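Local coordinates for protein trehalose-6-phosphate phosphatase (Candida albicans, PDB 5DXI) that belongs to the HAD clan and holds magnesium and beryllium trifluoride ions together in one pocket, beside bound glucose units, at residues L24-Y29 and W65-R70; D30-P35 and L231-T236; T236-F241 and K276-I281. All blocks are in the same frame, centred on the assembly; numbering follows the deposited sequence.

How the contacts relate
Contacts 1 and 2 are two halves of one ion site: their centres lie about 9 Å apart, and both touch the magnesium ion, the beryllium trifluoride ion, the glucose of chain C and two shared waters. A salt bridge joins them directly (R70 NE to D30 OD2, 2.7 Å). D28 OD2 and D233 OD2 are 2.8 Å apart, consistent with the metal between them offsetting their charge. Contact 3 shares T236 with contact 2, their centres about 11 Å apart; a weak, probable hydrogen bond (K276 NZ to D233 O, 3.0 Å) runs between them. Its F241 side chain stays about 9 Å from the magnesium. Contact 3 meets contact 1 where M240 SD packs on I67 CD1.

Contact 1 of 3, residues L24-Y29 and W65-R70; sequences LFLFDY and WIISGR. With MG (magnesium ion), chain E; BEF (beryllium trifluoride ion), chain F; GLC (alpha-D-glucopyranose), chain C.
The F27 ring meets I66 at its rim: I66 CD1 lies near the ring plane, 4.1 Å from F27 CD2. L24 CD1 approaches the W65 ring obliquely, 4.1 Å from W65 CD1. The third flat group, the guanidinium of R70, has a glucose over one face, with C2 of chain C 3.7 Å above the plane and displaced toward the rim; NE forms a salt bridge with D30 and NH2 a hydrogen bond with P40 O, which would limit the rotation of the group. R70 also has a cation-pi contact with F74.

Between the backbones runs a parallel ladder. W65 N donates to F25 O, F27 N to W65 O and I67 N to F27 O, each at 2.8 Å, the second being the straightest (171° at the hydrogen). L26 and W65 share one face of the sheet, F27 and I66 the other. Next along the L26 face, L26 and I67 point the same way side by side, CD2 to CD1 at 3.9 Å.

Past the strand ends the contact turns polar. With CG anti to its backbone N (chi1 -176°), D28 reaches OD1 to beryllium in a 1.5 Å covalent bond, while OD2 binds magnesium at 2.1 Å and accepts from T32 OG1. Y29 N and G69 N donate to F3 and F1 of the beryllium trifluoride, the latter at 2.9 Å. S68 OG takes the backbone N-H of R70 in an ST turn.

The two strands are the parallel pair of the beta-alpha-beta unit completed by helix 47-58, in the Rossmann-like HAD core, with the ion pocket at the C-terminal ends of its parallel strands and D28 as the first aspartate of the DxD signature.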
loop_
_atom_site.group_PDB
_atom_site.type_symbol
_atom_site.label_atom_id
_atom_site.label_comp_id
_atom_site.label_asym_id
_atom_site.label_seq_id
_atom_site.Cartn_x
_atom_site.Cartn_y
_atom_site.Cartn_z
ATOM N N LEU A 24 -13.190 -7.305 1.012
ATOM C CA LEU A 24 -12.416 -6.079 1.192
ATOM C C LEU A 24 -11.118 -6.151 0.401
ATOM O O LEU A 24 -10.237 -6.995 0.673
ATOM C CB LEU A 24 -12.119 -5.840 2.672
ATOM C CG LEU A 24 -11.275 -4.628 3.061
ATOM C CD1 LEU A 24 -11.966 -3.313 2.693
ATOM C CD2 LEU A 24 -10.964 -4.675 4.554
ATOM N N PHE A 25 -11.004 -5.266 -0.580
ATOM C CA PHE A 25 -9.806 -5.143 -1.393
ATOM C C PHE A 25 -8.932 -3.996 -0.895
ATOM O O PHE A 25 -9.411 -2.862 -0.720
ATOM C CB PHE A 25 -10.183 -4.919 -2.868
ATOM C CG PHE A 25 -10.905 -6.086 -3.492
ATOM C CD1 PHE A 25 -10.196 -7.123 -4.081
ATOM C CD2 PHE A 25 -12.293 -6.165 -3.453
ATOM C CE1 PHE A 25 -10.860 -8.207 -4.645
ATOM C CE2 PHE A 25 -12.962 -7.248 -4.011
ATOM C CZ PHE A 25 -12.243 -8.269 -4.613
ATOM N N LEU A 26 -7.649 -4.289 -0.700
ATOM C CA LEU A 26 -6.692 -3.338 -0.148
ATOM C C LEU A 26 -5.520 -3.193 -1.102
ATOM O O LEU A 26 -4.531 -3.948 -1.042
ATOM C CB LEU A 26 -6.215 -3.806 1.224
ATOM C CG LEU A 26 -7.360 -4.120 2.181
ATOM C CD1 LEU A 26 -6.892 -5.078 3.300
ATOM C CD2 LEU A 26 -7.948 -2.838 2.759
ATOM N N PHE A 27 -5.628 -2.210 -1.988
ATOM C CA PHE A 27 -4.687 -2.101 -3.097
ATOM C C PHE A 27 -3.676 -1.001 -2.921
ATOM O O PHE A 27 -4.028 0.176 -2.825
ATOM C CB PHE A 27 -5.397 -1.832 -4.433
ATOM C CG PHE A 27 -6.347 -2.905 -4.855
ATOM C CD1 PHE A 27 -6.150 -4.233 -4.462
ATOM C CD2 PHE A 27 -7.417 -2.601 -5.693
ATOM C CE1 PHE A 27 -7.024 -5.227 -4.877
ATOM C CE2 PHE A 27 -8.294 -3.591 -6.108
ATOM C CZ PHE A 27 -8.099 -4.909 -5.699
ATOM N N ASP A 28 -2.414 -1.391 -2.936
ATOM C CA ASP A 28 -1.363 -0.463 -3.276
ATOM C C ASP A 28 -1.586 0.062 -4.705
ATOM O O ASP A 28 -2.172 -0.651 -5.518
ATOM C CB ASP A 28 -0.024 -1.151 -3.204
ATOM C CG ASP A 28 1.069 -0.216 -3.457
ATOM O OD1 ASP A 28 0.976 0.826 -2.811
ATOM O OD2 ASP A 28 1.954 -0.466 -4.298
ATOM N N TYR A 29 -1.094 1.265 -5.025
ATOM C CA TYR A 29 -1.213 1.783 -6.395
ATOM C C TYR A 29 0.078 1.599 -7.193
ATOM O O TYR A 29 0.156 0.727 -8.061
ATOM C CB TYR A 29 -1.611 3.270 -6.416
ATOM C CG TYR A 29 -1.789 3.780 -7.842
ATOM C CD1 TYR A 29 -2.844 3.328 -8.626
ATOM C CD2 TYR A 29 -0.889 4.675 -8.406
ATOM C CE1 TYR A 29 -3.014 3.758 -9.927
ATOM C CE2 TYR A 29 -1.050 5.122 -9.730
ATOM C CZ TYR A 29 -2.127 4.656 -10.476
ATOM O OH TYR A 29 -2.329 5.074 -11.781
ATOM N N TRP A 65 -10.308 -0.305 -1.443
ATOM C CA TRP A 65 -9.489 0.801 -0.965
ATOM C C TRP A 65 -8.145 0.856 -1.681
ATOM O O TRP A 65 -7.478 -0.177 -1.875
ATOM C CB TRP A 65 -9.276 0.689 0.549
ATOM C CG TRP A 65 -10.462 1.178 1.306
ATOM C CD1 TRP A 65 -11.659 0.543 1.442
ATOM C CD2 TRP A 65 -10.573 2.410 2.016
ATOM N NE1 TRP A 65 -12.511 1.303 2.198
ATOM C CE2 TRP A 65 -11.873 2.461 2.557
ATOM C CE3 TRP A 65 -9.700 3.477 2.249
ATOM C CZ2 TRP A 65 -12.322 3.533 3.329
ATOM C CZ3 TRP A 65 -10.146 4.548 3.006
ATOM C CH2 TRP A 65 -11.444 4.567 3.543
ATOM N N ILE A 66 -7.777 2.069 -2.097
ATOM C CA ILE A 66 -6.454 2.351 -2.627
ATOM C C ILE A 66 -5.623 2.976 -1.511
ATOM O O ILE A 66 -5.952 4.052 -1.013
ATOM C CB ILE A 66 -6.495 3.298 -3.842
ATOM C CG1 ILE A 66 -7.605 2.878 -4.829
ATOM C CG2 ILE A 66 -5.117 3.392 -4.486
ATOM C CD1 ILE A 66 -7.490 1.450 -5.337
ATOM N N ILE A 67 -4.570 2.276 -1.103
ATOM C CA ILE A 67 -3.734 2.679 0.017
ATOM C C ILE A 67 -2.315 2.922 -0.474
ATOM O O ILE A 67 -1.587 1.977 -0.798
ATOM C CB ILE A 67 -3.757 1.587 1.135
ATOM C CG1 ILE A 67 -5.210 1.284 1.511
ATOM C CG2 ILE A 67 -2.936 2.014 2.336
ATOM C CD1 ILE A 67 -5.393 0.096 2.405
ATOM N N SER A 68 -1.920 4.189 -0.531
ATOM C CA SER A 68 -0.767 4.583 -1.325
ATOM C C SER A 68 0.177 5.517 -0.578
ATOM O O SER A 68 -0.208 6.127 0.413
ATOM C CB SER A 68 -1.252 5.274 -2.630
ATOM O OG SER A 68 -0.155 5.675 -3.443
ATOM N N GLY A 69 1.408 5.637 -1.075
ATOM C CA GLY A 69 2.314 6.680 -0.624
ATOM C C GLY A 69 2.008 8.030 -1.266
ATOM O O GLY A 69 2.464 9.080 -0.781
ATOM N N ARG A 70 1.221 8.007 -2.346
ATOM C CA ARG A 70 0.838 9.224 -3.088
ATOM C C ARG A 70 0.136 10.257 -2.212
ATOM O O ARG A 70 -0.573 9.901 -1.262
ATOM C CB ARG A 70 -0.087 8.865 -4.256
ATOM C CG ARG A 70 0.555 8.109 -5.418
ATOM C CD ARG A 70 1.661 8.931 -6.109
ATOM N NE ARG A 70 2.211 8.195 -7.247
ATOM C CZ ARG A 70 2.616 8.733 -8.396
ATOM N NH1 ARG A 70 2.546 10.047 -8.602
ATOM N NH2 ARG A 70 3.096 7.942 -9.351
HETATM MG MG MG E . 3.753 0.587 -4.571
HETATM BE BE BEF F . 1.570 2.124 -3.361
HETATM F F1 BEF F . 2.401 3.149 -2.183
HETATM F F2 BEF F . 2.921 2.359 -4.475
HETATM F F3 BEF F . 0.731 3.457 -4.162
HETATM C C1 GLC C . 5.636 7.006 -6.264
HETATM C C2 GLC C . 5.539 8.426 -5.725
HETATM C C3 GLC C . 5.880 8.430 -4.231
HETATM C C4 GLC C . 4.962 7.462 -3.505
HETATM C C5 GLC C . 5.113 6.077 -4.126
HETATM C C6 GLC C . 4.116 5.122 -3.498
HETATM O O1 GLC C . 6.986 6.549 -6.204
HETATM O O2 GLC C . 6.442 9.256 -6.449
HETATM O O3 GLC C . 5.691 9.730 -3.693
HETATM O O4 GLC C . 5.299 7.399 -2.103
HETATM O O5 GLC C . 4.814 6.111 -5.512
HETATM O O6 GLC C . 2.790 5.532 -3.853
HETATM O O HOH W 1 4.353 0.698 -2.565
HETATM O O HOH W 2 5.553 1.199 -5.273
#

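Contact 2 of 3, residues D30-P35 and L231-T236; sequences DGTLTP and LGDDLT. With MG (magnesium ion), chain E; BEF (beryllium trifluoride ion), chain F; GLC (alpha-D-glucopyranose), chain C; GLC (alpha-D-glucopyranose), chain B.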
loop_
_atom_site.group_PDB
_atom_site.type_symbol
_atom_site.label_atom_id
_atom_site.label_comp_id
_atom_site.label_asym_id
_atom_site.label_seq_id
_atom_site.Cartn_x
_atom_site.Cartn_y
_atom_site.Cartn_z
ATOM N N ASP A 30 1.101 2.388 -6.890
ATOM C CA ASP A 30 2.331 2.359 -7.683
ATOM C C ASP A 30 3.072 1.028 -7.634
ATOM O O ASP A 30 3.306 0.470 -6.577
ATOM C CB ASP A 30 3.282 3.469 -7.244
ATOM C CG ASP A 30 2.756 4.847 -7.597
ATOM O OD1 ASP A 30 2.876 5.228 -8.781
ATOM O OD2 ASP A 30 2.233 5.543 -6.699
ATOM N N GLY A 31 3.427 0.522 -8.812
ATOM C CA GLY A 31 4.141 -0.732 -8.937
ATOM C C GLY A 31 3.252 -1.930 -8.657
ATOM O O GLY A 31 3.715 -3.075 -8.632
ATOM N N THR A 32 1.962 -1.670 -8.489
ATOM C CA THR A 32 1.027 -2.706 -8.098
ATOM C C THR A 32 -0.154 -2.738 -9.057
ATOM O O THR A 32 -0.397 -3.758 -9.697
ATOM C CB THR A 32 0.554 -2.490 -6.638
ATOM O OG1 THR A 32 1.689 -2.593 -5.764
ATOM C CG2 THR A 32 -0.504 -3.517 -6.242
ATOM N N LEU A 33 -0.876 -1.622 -9.166
ATOM C CA LEU A 33 -1.978 -1.504 -10.127
ATOM C C LEU A 33 -1.506 -0.873 -11.442
ATOM O O LEU A 33 -2.232 -0.877 -12.439
ATOM C CB LEU A 33 -3.125 -0.682 -9.535
ATOM C CG LEU A 33 -3.751 -1.238 -8.258
ATOM C CD1 LEU A 33 -4.859 -0.320 -7.726
ATOM C CD2 LEU A 33 -4.295 -2.620 -8.537
ATOM N N THR A 34 -0.285 -0.344 -11.430
ATOM C CA THR A 34 0.305 0.315 -12.596
ATOM C C THR A 34 1.804 0.178 -12.488
ATOM O O THR A 34 2.343 0.152 -11.388
ATOM C CB THR A 34 -0.071 1.830 -12.700
ATOM O OG1 THR A 34 0.455 2.373 -13.921
ATOM C CG2 THR A 34 0.536 2.616 -11.544
ATOM N N PRO A 35 2.494 0.088 -13.627
ATOM C CA PRO A 35 3.932 -0.170 -13.535
ATOM C C PRO A 35 4.732 0.993 -12.968
ATOM O O PRO A 35 4.286 2.140 -12.962
ATOM C CB PRO A 35 4.341 -0.452 -15.002
ATOM C CG PRO A 35 3.196 0.012 -15.830
ATOM C CD PRO A 35 1.977 -0.125 -14.989
ATOM N N LEU A 231 -2.644 -6.231 -2.026
ATOM C CA LEU A 231 -1.529 -6.257 -2.963
ATOM C C LEU A 231 -0.596 -5.064 -2.787
ATOM O O LEU A 231 -1.061 -3.928 -2.636
ATOM C CB LEU A 231 -2.043 -6.289 -4.403
ATOM C CG LEU A 231 -2.816 -7.555 -4.786
ATOM C CD1 LEU A 231 -4.004 -7.181 -5.675
ATOM C CD2 LEU A 231 -1.896 -8.579 -5.471
ATOM N N GLY A 232 0.711 -5.324 -2.816
ATOM C CA GLY A 232 1.704 -4.262 -2.746
ATOM C C GLY A 232 3.096 -4.714 -3.163
ATOM O O GLY A 232 3.390 -5.907 -3.199
ATOM N N ASP A 233 3.957 -3.750 -3.470
ATOM C CA ASP A 233 5.218 -4.040 -4.135
ATOM C C ASP A 233 6.428 -3.545 -3.372
ATOM O O ASP A 233 7.554 -3.854 -3.748
ATOM C CB ASP A 233 5.233 -3.400 -5.538
ATOM C CG ASP A 233 5.358 -1.873 -5.485
ATOM O OD1 ASP A 233 6.191 -1.309 -6.231
ATOM O OD2 ASP A 233 4.630 -1.235 -4.687
ATOM N N ASP A 234 6.221 -2.751 -2.322
ATOM C CA ASP A 234 7.369 -2.078 -1.719
ATOM C C ASP A 234 7.356 -2.198 -0.202
ATOM O O ASP A 234 6.469 -2.826 0.376
ATOM C CB ASP A 234 7.414 -0.607 -2.144
ATOM C CG ASP A 234 8.835 -0.078 -2.278
ATOM O OD1 ASP A 234 9.782 -0.763 -1.838
ATOM O OD2 ASP A 234 9.003 1.042 -2.814
ATOM N N LEU A 235 8.380 -1.639 0.429
ATOM C CA LEU A 235 8.578 -1.813 1.852
ATOM C C LEU A 235 7.384 -1.305 2.657
ATOM O O LEU A 235 6.938 -1.959 3.598
ATOM C CB LEU A 235 9.859 -1.101 2.285
ATOM C CG LEU A 235 10.137 -1.111 3.790
ATOM C CD1 LEU A 235 10.202 -2.533 4.331
ATOM C CD2 LEU A 235 11.430 -0.340 4.092
ATOM N N THR A 236 6.853 -0.151 2.266
ATOM C CA THR A 236 5.660 0.381 2.904
ATOM C C THR A 236 4.513 -0.636 2.980
ATOM O O THR A 236 3.766 -0.658 3.959
ATOM C CB THR A 236 5.163 1.651 2.189
ATOM O OG1 THR A 236 4.072 2.184 2.933
ATOM C CG2 THR A 236 4.709 1.355 0.722
HETATM MG MG MG E . 3.753 0.587 -4.571
HETATM BE BE BEF F . 1.570 2.124 -3.361
HETATM F F1 BEF F . 2.401 3.149 -2.183
HETATM F F2 BEF F . 2.921 2.359 -4.475
HETATM F F3 BEF F . 0.731 3.457 -4.162
HETATM C C1 GLC C . 5.636 7.006 -6.264
HETATM C C2 GLC C . 5.539 8.426 -5.725
HETATM C C3 GLC C . 5.880 8.430 -4.231
HETATM C C4 GLC C . 4.962 7.462 -3.505
HETATM C C5 GLC C . 5.113 6.077 -4.126
HETATM C C6 GLC C . 4.116 5.122 -3.498
HETATM O O1 GLC C . 6.986 6.549 -6.204
HETATM O O2 GLC C . 6.442 9.256 -6.449
HETATM O O3 GLC C . 5.691 9.730 -3.693
HETATM O O4 GLC C . 5.299 7.399 -2.103
HETATM O O5 GLC C . 4.814 6.111 -5.512
HETATM O O6 GLC C . 2.790 5.532 -3.853
HETATM C C1 GLC B . 7.155 5.301 -6.894
HETATM C C2 GLC B . 8.624 4.950 -6.995
HETATM C C3 GLC B . 9.338 5.936 -7.910
HETATM C C4 GLC B . 8.688 5.931 -9.291
HETATM C C5 GLC B . 7.208 6.274 -9.133
HETATM C C6 GLC B . 6.443 6.200 -10.448
HETATM O O2 GLC B . 9.247 4.978 -5.714
HETATM O O3 GLC B . 10.718 5.571 -7.989
HETATM O O4 GLC B . 9.294 6.918 -10.130
HETATM O O5 GLC B . 6.595 5.350 -8.216
HETATM O O6 GLC B . 6.365 4.820 -10.855
HETATM O O HOH W 2 5.553 1.199 -5.273
HETATM O O HOH W 1 4.353 0.698 -2.565
#
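D30 and D233 meet through the magnesium ion. The carbonyl D30 O binds it at 2.1 Å and the carboxylate oxygen D233 OD2 at 2.0 Å, which brings D30 O and D233 OD2 to 2.9 Å of each other with the metal as their common partner. D28 OD2 and two waters are further ligands. F2 of the beryllium trifluoride, 2.0 Å from the magnesium, lies across it from D233 OD2, water 1 across from D30 O and water 2 across from D28 OD2, consistent with octahedral coordination.

Direct hydrogen bonds between the segments are absent; the polar bonds run to other groups. D30 N donates to F3 of the beryllium trifluoride at 3.0 Å (154° at the hydrogen), D30 OD2 forms a salt bridge with R70, and D233 OD1 forms one with K179. T32 OG1 is turned to D28, although it also lies 3.4 Å from G232 CA. D30 and T32 follow D28 in the DxDx(T/V) pattern of the HAD clan, and D233, just past strand 227-232, the neighbour of strand 23-27, supplies the acidic metal ligand that comes late in HAD sequences.

Van der Waals packing makes up the rest. G31 CA sits 3.4 Å from D233 OD1, in a loop with a weak G31 N to T34 O bond. T32 CG2, anti to its backbone N, touches L231 CB at 3.7 Å.

Contact 3 of 3, residues T236-F241 and K276-I281; sequences TDEDMF and KKTVAI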
loop_
_atom_site.group_PDB
_atom_site.type_symbol
_atom_site.label_atom_id
_atom_site.label_comp_id
_atom_site.label_asym_id
_atom_site.label_seq_id
_atom_site.Cartn_x
_atom_site.Cartn_y
_atom_site.Cartn_z
ATOM N N THR A 236 6.853 -0.151 2.266
ATOM C CA THR A 236 5.660 0.381 2.904
ATOM C C THR A 236 4.513 -0.636 2.980
ATOM O O THR A 236 3.766 -0.658 3.959
ATOM C CB THR A 236 5.163 1.651 2.189
ATOM O OG1 THR A 236 4.072 2.184 2.933
ATOM C CG2 THR A 236 4.709 1.355 0.722
ATOM N N ASP A 237 4.399 -1.497 1.972
ATOM C CA ASP A 237 3.304 -2.462 1.893
ATOM C C ASP A 237 3.490 -3.663 2.815
ATOM O O ASP A 237 2.535 -4.373 3.128
ATOM C CB ASP A 237 3.164 -2.919 0.463
ATOM C CG ASP A 237 3.040 -1.742 -0.470
ATOM O OD1 ASP A 237 3.878 -1.601 -1.379
ATOM O OD2 ASP A 237 2.118 -0.928 -0.240
ATOM N N GLU A 238 4.727 -3.906 3.228
ATOM C CA GLU A 238 4.989 -4.932 4.243
ATOM C C GLU A 238 4.205 -4.637 5.537
ATOM O O GLU A 238 3.872 -5.558 6.304
ATOM C CB GLU A 238 6.487 -5.016 4.528
ATOM C CG GLU A 238 7.306 -5.566 3.341
ATOM C CD GLU A 238 6.911 -6.985 2.966
ATOM O OE1 GLU A 238 6.864 -7.867 3.872
ATOM O OE2 GLU A 238 6.630 -7.214 1.769
ATOM N N ASP A 239 3.938 -3.358 5.792
ATOM C CA ASP A 239 3.088 -2.979 6.929
ATOM C C ASP A 239 1.668 -3.519 6.759
ATOM O O ASP A 239 1.050 -3.982 7.716
ATOM C CB ASP A 239 3.065 -1.455 7.105
ATOM C CG ASP A 239 4.420 -0.907 7.505
ATOM O OD1 ASP A 239 5.237 -1.705 8.017
ATOM O OD2 ASP A 239 4.668 0.298 7.336
ATOM N N MET A 240 1.154 -3.479 5.533
ATOM C CA MET A 240 -0.152 -4.058 5.273
ATOM C C MET A 240 -0.149 -5.565 5.481
ATOM O O MET A 240 -1.043 -6.087 6.143
ATOM C CB MET A 240 -0.634 -3.743 3.859
ATOM C CG MET A 240 -0.802 -2.252 3.586
ATOM S SD MET A 240 -1.879 -1.906 2.174
ATOM C CE MET A 240 -0.854 -2.565 0.859
ATOM N N PHE A 241 0.846 -6.253 4.922
ATOM C CA PHE A 241 0.897 -7.715 5.005
ATOM C C PHE A 241 1.021 -8.152 6.467
ATOM O O PHE A 241 0.384 -9.117 6.903
ATOM C CB PHE A 241 2.076 -8.293 4.193
ATOM C CG PHE A 241 2.118 -7.850 2.743
ATOM C CD1 PHE A 241 0.960 -7.526 2.065
ATOM C CD2 PHE A 241 3.329 -7.793 2.058
ATOM C CE1 PHE A 241 1.003 -7.120 0.721
ATOM C CE2 PHE A 241 3.383 -7.390 0.725
ATOM C CZ PHE A 241 2.220 -7.054 0.055
ATOM N N LYS A 276 11.708 -12.370 -4.021
ATOM C CA LYS A 276 11.481 -11.228 -3.147
ATOM C C LYS A 276 11.123 -11.655 -1.719
ATOM O O LYS A 276 10.207 -12.451 -1.501
ATOM C CB LYS A 276 10.377 -10.333 -3.740
ATOM C CG LYS A 276 10.033 -9.112 -2.902
ATOM C CD LYS A 276 8.798 -8.414 -3.467
ATOM C CE LYS A 276 8.450 -7.165 -2.659
ATOM N NZ LYS A 276 7.108 -6.691 -3.040
ATOM N N LYS A 277 11.873 -11.131 -0.757
ATOM C CA LYS A 277 11.634 -11.408 0.650
ATOM C C LYS A 277 10.478 -10.547 1.128
ATOM O O LYS A 277 10.483 -9.334 0.920
ATOM C CB LYS A 277 12.898 -11.147 1.478
ATOM C CG LYS A 277 12.620 -10.887 2.951
ATOM C CD LYS A 277 13.734 -11.386 3.872
ATOM C CE LYS A 277 13.564 -10.807 5.272
ATOM N NZ LYS A 277 12.133 -10.503 5.569
ATOM N N THR A 278 9.490 -11.179 1.754
ATOM C CA THR A 278 8.239 -10.508 2.101
ATOM C C THR A 278 7.517 -11.384 3.108
ATOM O O THR A 278 7.787 -12.588 3.195
ATOM C CB THR A 278 7.336 -10.289 0.875
ATOM O OG1 THR A 278 6.085 -9.710 1.274
ATOM C CG2 THR A 278 7.055 -11.613 0.201
ATOM N N VAL A 279 6.602 -10.807 3.871
ATOM C CA VAL A 279 5.798 -11.650 4.761
ATOM C C VAL A 279 4.464 -12.006 4.117
ATOM O O VAL A 279 3.607 -12.635 4.745
ATOM C CB VAL A 279 5.573 -10.989 6.120
ATOM C CG1 VAL A 279 6.914 -10.770 6.811
ATOM C CG2 VAL A 279 4.794 -9.669 5.969
ATOM N N ALA A 280 4.284 -11.592 2.863
ATOM C CA ALA A 280 3.107 -11.995 2.106
ATOM C C ALA A 280 3.094 -13.513 1.920
ATOM O O ALA A 280 4.131 -14.173 2.022
ATOM C CB ALA A 280 3.064 -11.276 0.742
ATOM N N ILE A 281 1.920 -14.069 1.643
ATOM C CA ILE A 281 1.776 -15.516 1.549
ATOM C C ILE A 281 2.079 -16.029 0.148
ATOM O O ILE A 281 2.329 -17.221 -0.052
ATOM C CB ILE A 281 0.345 -15.941 1.949
ATOM C CG1 ILE A 281 0.275 -17.448 2.204
ATOM C CG2 ILE A 281 -0.665 -15.501 0.897
ATOM C CD1 ILE A 281 -1.066 -17.922 2.731
HETATM O O HOH W 3 6.551 -5.446 -0.427
#
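E238 holds the 276-281 loop through both carboxylate oxygens, crossing the T278 side chain at about a right angle. Its chain, bent at chi2 (-62°), carries the carboxylate to the loop, where each oxygen uses its syn lone pair. OE1 accepts from V279 N at 3.0 Å, nearly straight at 160°, and OE2 accepts from T278 OG1 at 2.6 Å. The same T278 OG1 takes the N-H of A280 at 3.1 Å, forming an ST turn, so this hydroxyl donates to the helix and accepts from its own loop. A second route to the loop passes through water 3, which donates to E238 OE2 at 2.8 Å and accepts from K276 NZ. The lysine is thus linked to the carboxylate through water, without direct contact of the charged atoms; K276 NZ is also bonded to V271 O.

One turn along from E238, F241 presents a ring with a contact over each face. D237 O stands 3.5 Å above the centre of one face. On the opposite face A280 CB makes a CH-pi contact, 4.0 Å from the F241 ring centroid and 20° off the normal. T278, whose side chain crosses that of F241 at about a right angle, brings OG1 to 3.4 Å from F241 CD2, obliquely to the ring. V279 CG2 closes against F241 CB at 3.5 Å.

The N-terminal part of helix 235-253 is thereby fastened to the loop joining strands 266-271 and 282-284. V279 O also receives N245 ND2 from farther down the helix. F241 also touches P268 and C230 of strands 266-271 and 227-232, while T278 and A280 rest on A270, and M240 turns to helix 191-199.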